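Local coordinates for NigD-like protein (Bacteroides vulgatus ATCC 8482, PDB 3K6O) that is of unknown function but belongs to the NigD-like family, joining an N-terminal OB domain to a C-terminal beta sandwich, and is probably exported as a lipoprotein, at residues 26-31 against 69-74; 31-36 against 41-46; 140-145 against 151-156. All coordinates share one frame; numbering follows the deposited sequence.

Contact 1 of 3, residues 26-31 against 69-74; sequences PQYDAP and GESGFA
Phe73 drives the edge of its ring into the face of Tyr28, a T-shaped pair with centroids 5.0 Å apart and planes at 65°. CZ leads the way: it sits over the Tyr28 face, displaced toward the rim, with Tyr28 CE2 to Phe73 CZ at 3.7 Å, while the neighbouring Phe73 CE2 comes up to Tyr28 CE1 at 3.8 Å. The two side chains approach from opposite directions, and Tyr28 gets there because its CG stands anti to the carbonyl carbon (chi1 -51°). On the opposite face of the tyrosine ring, CG of its chain neighbour Gln27 lies over the centre, so the ring is sandwiched.

The phenol oxygen works through water. One water hydrogen-bonds to Tyr28 OH at 3.3 Å and donates to Ser71 O at 3.1 Å, and this same water rests over the face of Phe73. An alanine in place of Tyr28 would probably leave the Phe73 edge without the ring it packs against and cost the bridging water its phenol partner.

What positions Phe73 is its own turn. Phe73 N bonds back to Glu70 O at 2.9 Å, closing a type I' beta turn with Ser71 and Gly72 at its corners; Gly72 takes backbone angles (phi 96°) where any side chain would collide with the carbonyl oxygen of Ser71. Further out, Phe73 meets Tyr32 edge-to-face and also touches the Trp42 ring, so Tyr28 adds to their aromatic cluster. Glu70 OE1 adds a hydrogen bond to Asn76 ND2. A type I' turn is a classic link for a tight beta hairpin, and this one joins the antiparallel strands 58-66 and 75-93 of the OB domain, its tip meeting the loop between strands 16-23 and 32-34.

Contact 2 of 3, residues 31-36 against 41-46; sequences PYLVLD and LWVVQH. With SO4 (sulfate ion), chain G.
Leu33 and Leu41 face each other as an antiparallel hydrogen-bonded pair, and both side chains leave the sheet on the same face, CB to CB 4.3 Å. Leu35 joins them at the far end: its CG rests on Leu41 CD1 at 3.8 Å, the two side chains lying at a slant. Toward the other end, Leu33 CD1 reaches Val43 CG2 more loosely. Tyr32 and Trp42, flanking the pair, touch little: Tyr32 CB meets Trp42 CE3 at 4.0 Å, because the tyrosine ring, with CG wedged between backbone N and carbonyl carbon (chi1 62°), leads away from the partner strand; Phe73 takes its edge-to-face partnership instead.

Two nearly straight bonds lock the backbones, Leu41 N to Leu33 O at 2.7 Å and Leu33 N to Leu41 O at 3.2 Å. Beyond them a water donates to Pro31 O (2.7 Å) and accepts from Val43 N (3.0 Å), replacing a direct link. Farther along, His46 NE2 holds a sulfate, probably from the crystallisation liquor, which also bonds to Arg51. The chemistry is divided: polar backbone atoms satisfy one another or share a water, while Leu33 and Leu41 supply apolar packing for the OB-domain interior, with Leu35 at its margin.

Contact 3 of 3, residues 140-145 against 151-156; sequences EMIPWT and HLELRY
Glu153, whose carboxylate lies next to Ile142 of the 140-145 loop, has its OE1 gripped by two nitrogens of Arg155. Arg155 NH2 donates to Glu153 OE1 at 2.8 Å, on the syn side, and Arg155 NE donates to the same OE1 at 2.9 Å, nearly in line with the C-O bond. Both bonds lie almost in the guanidinium plane, so the arginine meets its partner side-on and one oxygen takes the whole salt bridge. The other oxygen, OE2, is hydrogen-bonded to Asn139 ND2; with both ends held, the carboxylate is probably kept ionised and fixed in rotation. Against it the loop brings only a distant van der Waals contact, the Ile142 methyl CD1 4.4 Å from Glu153 OE2.

The closer meeting is at the other end, between Thr145 and His151. Their side chains come from opposite directions, and the threonine methyl CG2 sits over one face of the imidazole, 3.8 Å from the ring centroid and 17° off the normal, a CH-pi contact displaced toward the rim. The threonine's CG2 stands anti to its carbonyl carbon, with OG1 between the backbone N and that carbon (chi1 49°), which lets both branches face the ring. Thr145 OG1 comes within 3.0 Å of His151 CD2. The imidazole's clear polar partner is Asp147, whose OD1 is hydrogen-bonded to His151 NE2 from the loop before strand 149-157.

Only a modest surface is buried here, much of it near solvent. The loop leaves strand 133-139 and returns as strand 149-157, its antiparallel neighbour in the beta sandwich; Glu153 pairs its backbone with Val137 there. On its other side strand 149-157 runs parallel to 186-191, to which Leu152 and Leu154 are hydrogen-bonded through their backbones.

Contacts 1 and 2 belong together. Their centres are about 9 Å apart, and Phe73 of contact 1 packs on Tyr32 and Trp42 of contact 2, so the 70-73 turn closes over the hairpin formed by strands 32-34 and 40-43. In sequence, contact 2 starts at Pro31, the last residue of contact 1's first segment, and ends before its second, all within the OB domain. Contact 3 comes later in the chain, in the C-terminal beta sandwich, its centre about 40 Å from that of contact 1 and about 36 Å from that of contact 2, on the opposite side of the chain's centre. The long strand 75-93 pairs with strands of both domains and connects them.

Contact 1 of 3, residues 26-31 against 69-74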
loop_
_atom_site.group_PDB
_atom_site.type_symbol
_atom_site.label_atom_id
_atom_site.label_comp_id
_atom_site.label_asym_id
_atom_site.label_seq_id
_atom_site.Cartn_x
_atom_site.Cartn_y
_atom_site.Cartn_z
ATOM N N PRO A 26 10.534 5.548 22.360
ATOM C CA PRO A 26 11.286 5.078 23.539
ATOM C C PRO A 26 10.494 5.104 24.824
ATOM O O PRO A 26 10.695 4.247 25.669
ATOM C CB PRO A 26 12.469 6.065 23.640
ATOM C CG PRO A 26 12.637 6.598 22.302
ATOM C CD PRO A 26 11.300 6.548 21.590
ATOM N N GLN A 27 9.609 6.080 24.975
ATOM C CA GLN A 27 8.907 6.254 26.256
ATOM C C GLN A 27 7.781 5.212 26.470
ATOM O O GLN A 27 7.283 5.077 27.575
ATOM C CB GLN A 27 8.345 7.667 26.370
ATOM C CG GLN A 27 7.203 7.938 25.403
ATOM C CD GLN A 27 7.608 8.733 24.228
ATOM O OE1 GLN A 27 8.716 8.575 23.667
ATOM N NE2 GLN A 27 6.708 9.605 23.810
ATOM N N TYR A 28 7.381 4.512 25.408
ATOM C CA TYR A 28 6.354 3.456 25.502
ATOM C C TYR A 28 7.018 2.073 25.556
ATOM O O TYR A 28 8.162 1.922 25.130
ATOM C CB TYR A 28 5.361 3.536 24.325
ATOM C CG TYR A 28 4.767 4.927 24.128
ATOM C CD1 TYR A 28 4.134 5.588 25.171
ATOM C CD2 TYR A 28 4.903 5.598 22.937
ATOM C CE1 TYR A 28 3.627 6.860 25.008
ATOM C CE2 TYR A 28 4.385 6.890 22.770
ATOM C CZ TYR A 28 3.763 7.493 23.815
ATOM O OH TYR A 28 3.258 8.741 23.661
ATOM N N ASP A 29 6.303 1.062 26.047
ATOM C CA ASP A 29 6.900 -0.273 26.177
ATOM C C ASP A 29 6.305 -1.334 25.211
ATOM O O ASP A 29 6.485 -2.517 25.410
ATOM C CB ASP A 29 6.856 -0.735 27.641
ATOM C CG ASP A 29 5.449 -1.085 28.138
ATOM O OD1 ASP A 29 4.445 -0.798 27.473
ATOM O OD2 ASP A 29 5.362 -1.630 29.244
ATOM N N ALA A 30 5.616 -0.872 24.167
ATOM C CA ALA A 30 5.007 -1.736 23.176
ATOM C C ALA A 30 4.894 -0.962 21.833
ATOM O O ALA A 30 4.801 0.257 21.814
ATOM C CB ALA A 30 3.619 -2.233 23.661
ATOM N N PRO A 31 4.935 -1.681 20.706
ATOM C CA PRO A 31 4.618 -1.051 19.446
ATOM C C PRO A 31 3.131 -0.667 19.395
ATOM O O PRO A 31 2.282 -1.288 20.062
ATOM C CB PRO A 31 4.968 -2.130 18.402
ATOM C CG PRO A 31 4.876 -3.376 19.101
ATOM C CD PRO A 31 5.111 -3.130 20.567
ATOM N N GLY A 69 -8.744 6.850 23.900
ATOM C CA GLY A 69 -7.449 6.548 24.502
ATOM C C GLY A 69 -6.929 7.579 25.478
ATOM O O GLY A 69 -7.653 8.076 26.289
ATOM N N GLU A 70 -5.644 7.878 25.381
ATOM C CA GLU A 70 -4.932 8.640 26.381
ATOM C C GLU A 70 -3.558 8.908 25.841
ATOM O O GLU A 70 -3.100 8.190 24.947
ATOM C CB GLU A 70 -4.774 7.813 27.665
ATOM C CG GLU A 70 -4.014 6.460 27.446
ATOM C CD GLU A 70 -4.858 5.410 26.727
ATOM O OE1 GLU A 70 -6.007 5.207 27.147
ATOM O OE2 GLU A 70 -4.382 4.796 25.749
ATOM N N SER A 71 -2.901 9.940 26.362
ATOM C CA SER A 71 -1.495 10.164 26.144
ATOM C C SER A 71 -1.148 10.262 24.650
ATOM O O SER A 71 -0.029 9.908 24.249
ATOM C CB SER A 71 -0.727 9.013 26.832
ATOM O OG SER A 71 0.646 9.308 27.089
ATOM N N GLY A 72 -2.109 10.753 23.854
ATOM C CA GLY A 72 -1.969 10.972 22.402
ATOM C C GLY A 72 -2.492 9.842 21.505
ATOM O O GLY A 72 -2.441 9.952 20.265
ATOM N N PHE A 73 -2.948 8.737 22.113
ATOM C CA PHE A 73 -3.544 7.641 21.354
ATOM C C PHE A 73 -5.015 7.923 21.267
ATOM O O PHE A 73 -5.682 8.091 22.292
ATOM C CB PHE A 73 -3.245 6.274 22.013
ATOM C CG PHE A 73 -1.783 6.002 22.131
ATOM C CD1 PHE A 73 -1.058 5.660 21.031
ATOM C CD2 PHE A 73 -1.115 6.197 23.322
ATOM C CE1 PHE A 73 0.326 5.477 21.102
ATOM C CE2 PHE A 73 0.246 6.013 23.411
ATOM C CZ PHE A 73 0.972 5.638 22.291
ATOM N N ALA A 74 -5.507 8.035 20.045
ATOM C CA ALA A 74 -6.901 8.351 19.821
ATOM C C ALA A 74 -7.821 7.298 20.431
ATOM O O ALA A 74 -8.857 7.647 20.997
ATOM C CB ALA A 74 -7.172 8.474 18.304
HETATM O O HOH W 1 0.853 8.957 21.448
#

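Contact 2 of 3, residues 31-36 against 41-46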
loop_
_atom_site.group_PDB
_atom_site.type_symbol
_atom_site.label_atom_id
_atom_site.label_comp_id
_atom_site.label_asym_id
_atom_site.label_seq_id
_atom_site.Cartn_x
_atom_site.Cartn_y
_atom_site.Cartn_z
ATOM N N PRO A 31 4.935 -1.681 20.706
ATOM C CA PRO A 31 4.618 -1.051 19.446
ATOM C C PRO A 31 3.131 -0.667 19.395
ATOM O O PRO A 31 2.282 -1.288 20.062
ATOM C CB PRO A 31 4.968 -2.130 18.402
ATOM C CG PRO A 31 4.876 -3.376 19.101
ATOM C CD PRO A 31 5.111 -3.130 20.567
ATOM N N TYR A 32 2.850 0.377 18.633
ATOM C CA TYR A 32 1.507 0.883 18.462
ATOM C C TYR A 32 1.259 1.024 16.994
ATOM O O TYR A 32 2.171 0.850 16.202
ATOM C CB TYR A 32 1.270 2.195 19.239
ATOM C CG TYR A 32 2.128 3.387 18.843
ATOM C CD1 TYR A 32 1.733 4.254 17.843
ATOM C CD2 TYR A 32 3.325 3.652 19.493
ATOM C CE1 TYR A 32 2.528 5.363 17.492
ATOM C CE2 TYR A 32 4.096 4.739 19.161
ATOM C CZ TYR A 32 3.694 5.590 18.158
ATOM O OH TYR A 32 4.496 6.643 17.812
ATOM N N LEU A 33 0.011 1.282 16.637
ATOM C CA LEU A 33 -0.392 1.324 15.250
ATOM C C LEU A 33 -0.808 2.751 14.888
ATOM O O LEU A 33 -1.382 3.461 15.726
ATOM C CB LEU A 33 -1.529 0.375 15.014
ATOM C CG LEU A 33 -1.213 -1.063 15.371
ATOM C CD1 LEU A 33 -2.457 -1.886 15.138
ATOM C CD2 LEU A 33 -0.011 -1.576 14.568
ATOM N N VAL A 34 -0.487 3.174 13.667
ATOM C CA VAL A 34 -0.912 4.480 13.171
ATOM C C VAL A 34 -1.765 4.234 11.949
ATOM O O VAL A 34 -1.300 3.635 10.994
ATOM C CB VAL A 34 0.306 5.362 12.833
ATOM C CG1 VAL A 34 -0.113 6.761 12.277
ATOM C CG2 VAL A 34 1.232 5.478 14.089
ATOM N N LEU A 35 -3.023 4.657 11.987
ATOM C CA LEU A 35 -3.898 4.584 10.813
ATOM C C LEU A 35 -3.421 5.603 9.776
ATOM O O LEU A 35 -2.637 6.502 10.097
ATOM C CB LEU A 35 -5.362 4.859 11.207
ATOM C CG LEU A 35 -6.071 3.817 12.052
ATOM C CD1 LEU A 35 -7.529 4.271 12.414
ATOM C CD2 LEU A 35 -6.057 2.466 11.307
ATOM N N ASP A 36 -3.860 5.459 8.534
ATOM C CA ASP A 36 -3.362 6.334 7.473
ATOM C C ASP A 36 -3.897 7.779 7.665
ATOM O O ASP A 36 -3.300 8.732 7.183
ATOM C CB ASP A 36 -3.706 5.779 6.078
ATOM C CG ASP A 36 -2.819 4.604 5.678
ATOM O OD1 ASP A 36 -1.800 4.396 6.372
ATOM O OD2 ASP A 36 -3.114 3.888 4.679
ATOM N N LEU A 41 -3.237 4.287 17.559
ATOM C CA LEU A 41 -4.025 3.298 18.283
ATOM C C LEU A 41 -3.154 2.559 19.277
ATOM O O LEU A 41 -2.080 2.050 18.903
ATOM C CB LEU A 41 -4.634 2.303 17.287
ATOM C CG LEU A 41 -5.445 2.883 16.117
ATOM C CD1 LEU A 41 -5.993 1.762 15.233
ATOM C CD2 LEU A 41 -6.561 3.779 16.627
ATOM N N TRP A 42 -3.594 2.525 20.543
ATOM C CA TRP A 42 -2.946 1.729 21.533
ATOM C C TRP A 42 -3.577 0.335 21.675
ATOM O O TRP A 42 -4.808 0.202 21.907
ATOM C CB TRP A 42 -2.971 2.438 22.888
ATOM C CG TRP A 42 -2.125 1.723 23.894
ATOM C CD1 TRP A 42 -2.547 0.944 24.921
ATOM C CD2 TRP A 42 -0.689 1.691 23.926
ATOM N NE1 TRP A 42 -1.470 0.443 25.611
ATOM C CE2 TRP A 42 -0.316 0.887 25.021
ATOM C CE3 TRP A 42 0.315 2.278 23.133
ATOM C CZ2 TRP A 42 1.023 0.630 25.342
ATOM C CZ3 TRP A 42 1.652 2.024 23.447
ATOM C CH2 TRP A 42 1.991 1.213 24.544
ATOM N N VAL A 43 -2.744 -0.700 21.597
ATOM C CA VAL A 43 -3.228 -2.087 21.689
ATOM C C VAL A 43 -3.388 -2.541 23.141
ATOM O O VAL A 43 -2.393 -2.737 23.846
ATOM C CB VAL A 43 -2.303 -3.078 20.932
ATOM C CG1 VAL A 43 -2.889 -4.511 20.988
ATOM C CG2 VAL A 43 -2.076 -2.631 19.460
ATOM N N VAL A 44 -4.633 -2.705 23.599
ATOM C CA VAL A 44 -4.878 -3.147 24.965
ATOM C C VAL A 44 -5.325 -4.612 25.007
ATOM O O VAL A 44 -5.268 -5.209 26.050
ATOM C CB VAL A 44 -5.929 -2.265 25.723
ATOM C CG1 VAL A 44 -5.414 -0.841 25.870
ATOM C CG2 VAL A 44 -7.306 -2.259 24.985
ATOM N N GLN A 45 -5.790 -5.164 23.884
ATOM C CA GLN A 45 -6.065 -6.589 23.763
ATOM C C GLN A 45 -5.557 -7.055 22.401
ATOM O O GLN A 45 -5.603 -6.306 21.422
ATOM C CB GLN A 45 -7.567 -6.858 23.886
ATOM C CG GLN A 45 -8.179 -6.528 25.290
ATOM C CD GLN A 45 -9.685 -6.593 25.334
ATOM O OE1 GLN A 45 -10.329 -6.959 24.351
ATOM N NE2 GLN A 45 -10.273 -6.215 26.487
ATOM N N HIS A 46 -5.082 -8.290 22.342
ATOM C CA HIS A 46 -4.648 -8.893 21.083
ATOM C C HIS A 46 -5.001 -10.381 21.063
ATOM O O HIS A 46 -4.926 -11.058 22.083
ATOM C CB HIS A 46 -3.148 -8.695 20.890
ATOM C CG HIS A 46 -2.326 -9.437 21.880
ATOM N ND1 HIS A 46 -1.499 -10.476 21.525
ATOM C CD2 HIS A 46 -2.254 -9.335 23.230
ATOM C CE1 HIS A 46 -0.925 -10.963 22.612
ATOM N NE2 HIS A 46 -1.385 -10.304 23.660
HETATM S S SO4 G . -0.687 -11.580 26.738
HETATM O O1 SO4 G . -1.015 -10.203 27.126
HETATM O O2 SO4 G . 0.007 -11.604 25.461
HETATM O O3 SO4 G . 0.231 -12.153 27.727
HETATM O O4 SO4 G . -1.941 -12.329 26.602
HETATM O O HOH W 2 0.300 -0.561 21.718
#

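Contact 3 of 3, residues 140-145 against 151-156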
loop_
_atom_site.group_PDB
_atom_site.type_symbol
_atom_site.label_atom_id
_atom_site.label_comp_id
_atom_site.label_asym_id
_atom_site.label_seq_id
_atom_site.Cartn_x
_atom_site.Cartn_y
_atom_site.Cartn_z
ATOM N N GLU A 140 12.109 7.461 -16.683
ATOM C CA GLU A 140 13.148 8.425 -16.970
ATOM C C GLU A 140 13.419 8.573 -18.473
ATOM O O GLU A 140 14.365 9.279 -18.853
ATOM C CB GLU A 140 14.428 8.053 -16.216
ATOM C CG GLU A 140 14.232 8.047 -14.675
ATOM C CD GLU A 140 15.399 7.465 -13.909
ATOM O OE1 GLU A 140 16.298 6.942 -14.554
ATOM O OE2 GLU A 140 15.433 7.545 -12.658
HETATM N N MSE A 141 12.600 7.929 -19.313
HETATM C CA MSE A 141 12.782 7.913 -20.763
HETATM C C MSE A 141 11.869 8.885 -21.568
HETATM O O MSE A 141 12.006 8.990 -22.797
HETATM C CB MSE A 141 12.484 6.475 -21.303
HETATM C CG MSE A 141 13.564 5.440 -20.969
HETATM SE SE MSE A 141 13.130 3.702 -21.651
HETATM C CE MSE A 141 12.294 3.041 -19.975
ATOM N N ILE A 142 10.933 9.542 -20.882
ATOM C CA ILE A 142 9.949 10.404 -21.490
ATOM C C ILE A 142 10.103 11.824 -20.922
ATOM O O ILE A 142 10.602 11.972 -19.833
ATOM C CB ILE A 142 8.560 9.917 -21.173
ATOM C CG1 ILE A 142 8.266 9.954 -19.670
ATOM C CG2 ILE A 142 8.364 8.498 -21.654
ATOM C CD1 ILE A 142 6.841 9.558 -19.364
ATOM N N PRO A 143 9.606 12.851 -21.628
ATOM C CA PRO A 143 9.802 14.215 -21.126
ATOM C C PRO A 143 9.042 14.563 -19.839
ATOM O O PRO A 143 8.084 13.875 -19.442
ATOM C CB PRO A 143 9.330 15.114 -22.280
ATOM C CG PRO A 143 8.609 14.228 -23.261
ATOM C CD PRO A 143 9.005 12.802 -22.982
ATOM N N TRP A 144 9.482 15.649 -19.202
ATOM C CA TRP A 144 8.695 16.308 -18.136
ATOM C C TRP A 144 7.301 16.654 -18.640
ATOM O O TRP A 144 7.129 17.055 -19.790
ATOM C CB TRP A 144 9.329 17.641 -17.717
ATOM C CG TRP A 144 10.792 17.547 -17.398
ATOM C CD1 TRP A 144 11.844 18.120 -18.081
ATOM C CD2 TRP A 144 11.351 16.843 -16.304
ATOM N NE1 TRP A 144 13.033 17.794 -17.458
ATOM C CE2 TRP A 144 12.751 17.007 -16.367
ATOM C CE3 TRP A 144 10.805 16.069 -15.290
ATOM C CZ2 TRP A 144 13.603 16.422 -15.447
ATOM C CZ3 TRP A 144 11.634 15.491 -14.395
ATOM C CH2 TRP A 144 13.028 15.665 -14.469
ATOM N N THR A 145 6.316 16.516 -17.766
ATOM C CA THR A 145 4.978 17.031 -18.033
ATOM C C THR A 145 4.793 18.407 -17.415
ATOM O O THR A 145 5.439 18.747 -16.422
ATOM C CB THR A 145 3.974 16.147 -17.398
ATOM O OG1 THR A 145 4.391 15.925 -16.028
ATOM C CG2 THR A 145 3.894 14.842 -18.185
ATOM N N HIS A 151 3.748 11.851 -12.138
ATOM C CA HIS A 151 3.529 10.766 -13.070
ATOM C C HIS A 151 4.420 9.535 -12.779
ATOM O O HIS A 151 5.655 9.596 -12.881
ATOM C CB HIS A 151 3.775 11.267 -14.491
ATOM C CG HIS A 151 2.900 12.411 -14.879
ATOM N ND1 HIS A 151 1.787 12.263 -15.686
ATOM C CD2 HIS A 151 2.965 13.731 -14.564
ATOM C CE1 HIS A 151 1.220 13.443 -15.862
ATOM N NE2 HIS A 151 1.910 14.349 -15.194
ATOM N N LEU A 152 3.765 8.438 -12.409
ATOM C CA LEU A 152 4.397 7.160 -12.040
ATOM C C LEU A 152 3.768 6.031 -12.852
ATOM O O LEU A 152 2.626 6.168 -13.399
ATOM C CB LEU A 152 4.196 6.879 -10.541
ATOM C CG LEU A 152 4.758 7.919 -9.601
ATOM C CD1 LEU A 152 4.367 7.657 -8.117
ATOM C CD2 LEU A 152 6.265 8.135 -9.782
ATOM N N GLU A 153 4.463 4.892 -12.909
ATOM C CA GLU A 153 3.897 3.751 -13.615
ATOM C C GLU A 153 4.038 2.513 -12.795
ATOM O O GLU A 153 5.055 2.300 -12.149
ATOM C CB GLU A 153 4.551 3.561 -14.996
ATOM C CG GLU A 153 4.720 4.848 -15.823
ATOM C CD GLU A 153 5.272 4.584 -17.238
ATOM O OE1 GLU A 153 5.472 3.384 -17.568
ATOM O OE2 GLU A 153 5.516 5.572 -17.983
ATOM N N LEU A 154 3.006 1.690 -12.810
ATOM C CA LEU A 154 3.081 0.389 -12.190
ATOM C C LEU A 154 3.489 -0.596 -13.274
ATOM O O LEU A 154 2.881 -0.628 -14.328
ATOM C CB LEU A 154 1.742 -0.060 -11.619
ATOM C CG LEU A 154 1.277 0.254 -10.203
ATOM C CD1 LEU A 154 -0.098 -0.452 -10.072
ATOM C CD2 LEU A 154 2.260 -0.180 -9.113
ATOM N N ARG A 155 4.510 -1.388 -12.990
ATOM C CA ARG A 155 5.073 -2.323 -13.932
ATOM C C ARG A 155 5.047 -3.716 -13.297
ATOM O O ARG A 155 5.653 -3.926 -12.242
ATOM C CB ARG A 155 6.505 -1.886 -14.268
ATOM C CG ARG A 155 6.600 -0.520 -14.946
ATOM C CD ARG A 155 5.854 -0.570 -16.288
ATOM N NE ARG A 155 6.159 0.549 -17.198
ATOM C CZ ARG A 155 6.980 0.503 -18.243
ATOM N NH1 ARG A 155 7.644 -0.600 -18.580
ATOM N NH2 ARG A 155 7.093 1.571 -19.002
ATOM N N TYR A 156 4.353 -4.654 -13.938
ATOM C CA TYR A 156 4.285 -6.041 -13.468
ATOM C C TYR A 156 5.173 -6.953 -14.312
ATOM O O TYR A 156 5.224 -6.835 -15.537
ATOM C CB TYR A 156 2.835 -6.557 -13.519
ATOM C CG TYR A 156 2.639 -8.010 -13.092
ATOM C CD1 TYR A 156 2.896 -8.410 -11.803
ATOM C CD2 TYR A 156 2.202 -8.985 -14.003
ATOM C CE1 TYR A 156 2.683 -9.713 -11.395
ATOM C CE2 TYR A 156 2.015 -10.293 -13.614
ATOM C CZ TYR A 156 2.253 -10.643 -12.298
ATOM O OH TYR A 156 2.095 -11.926 -11.882
#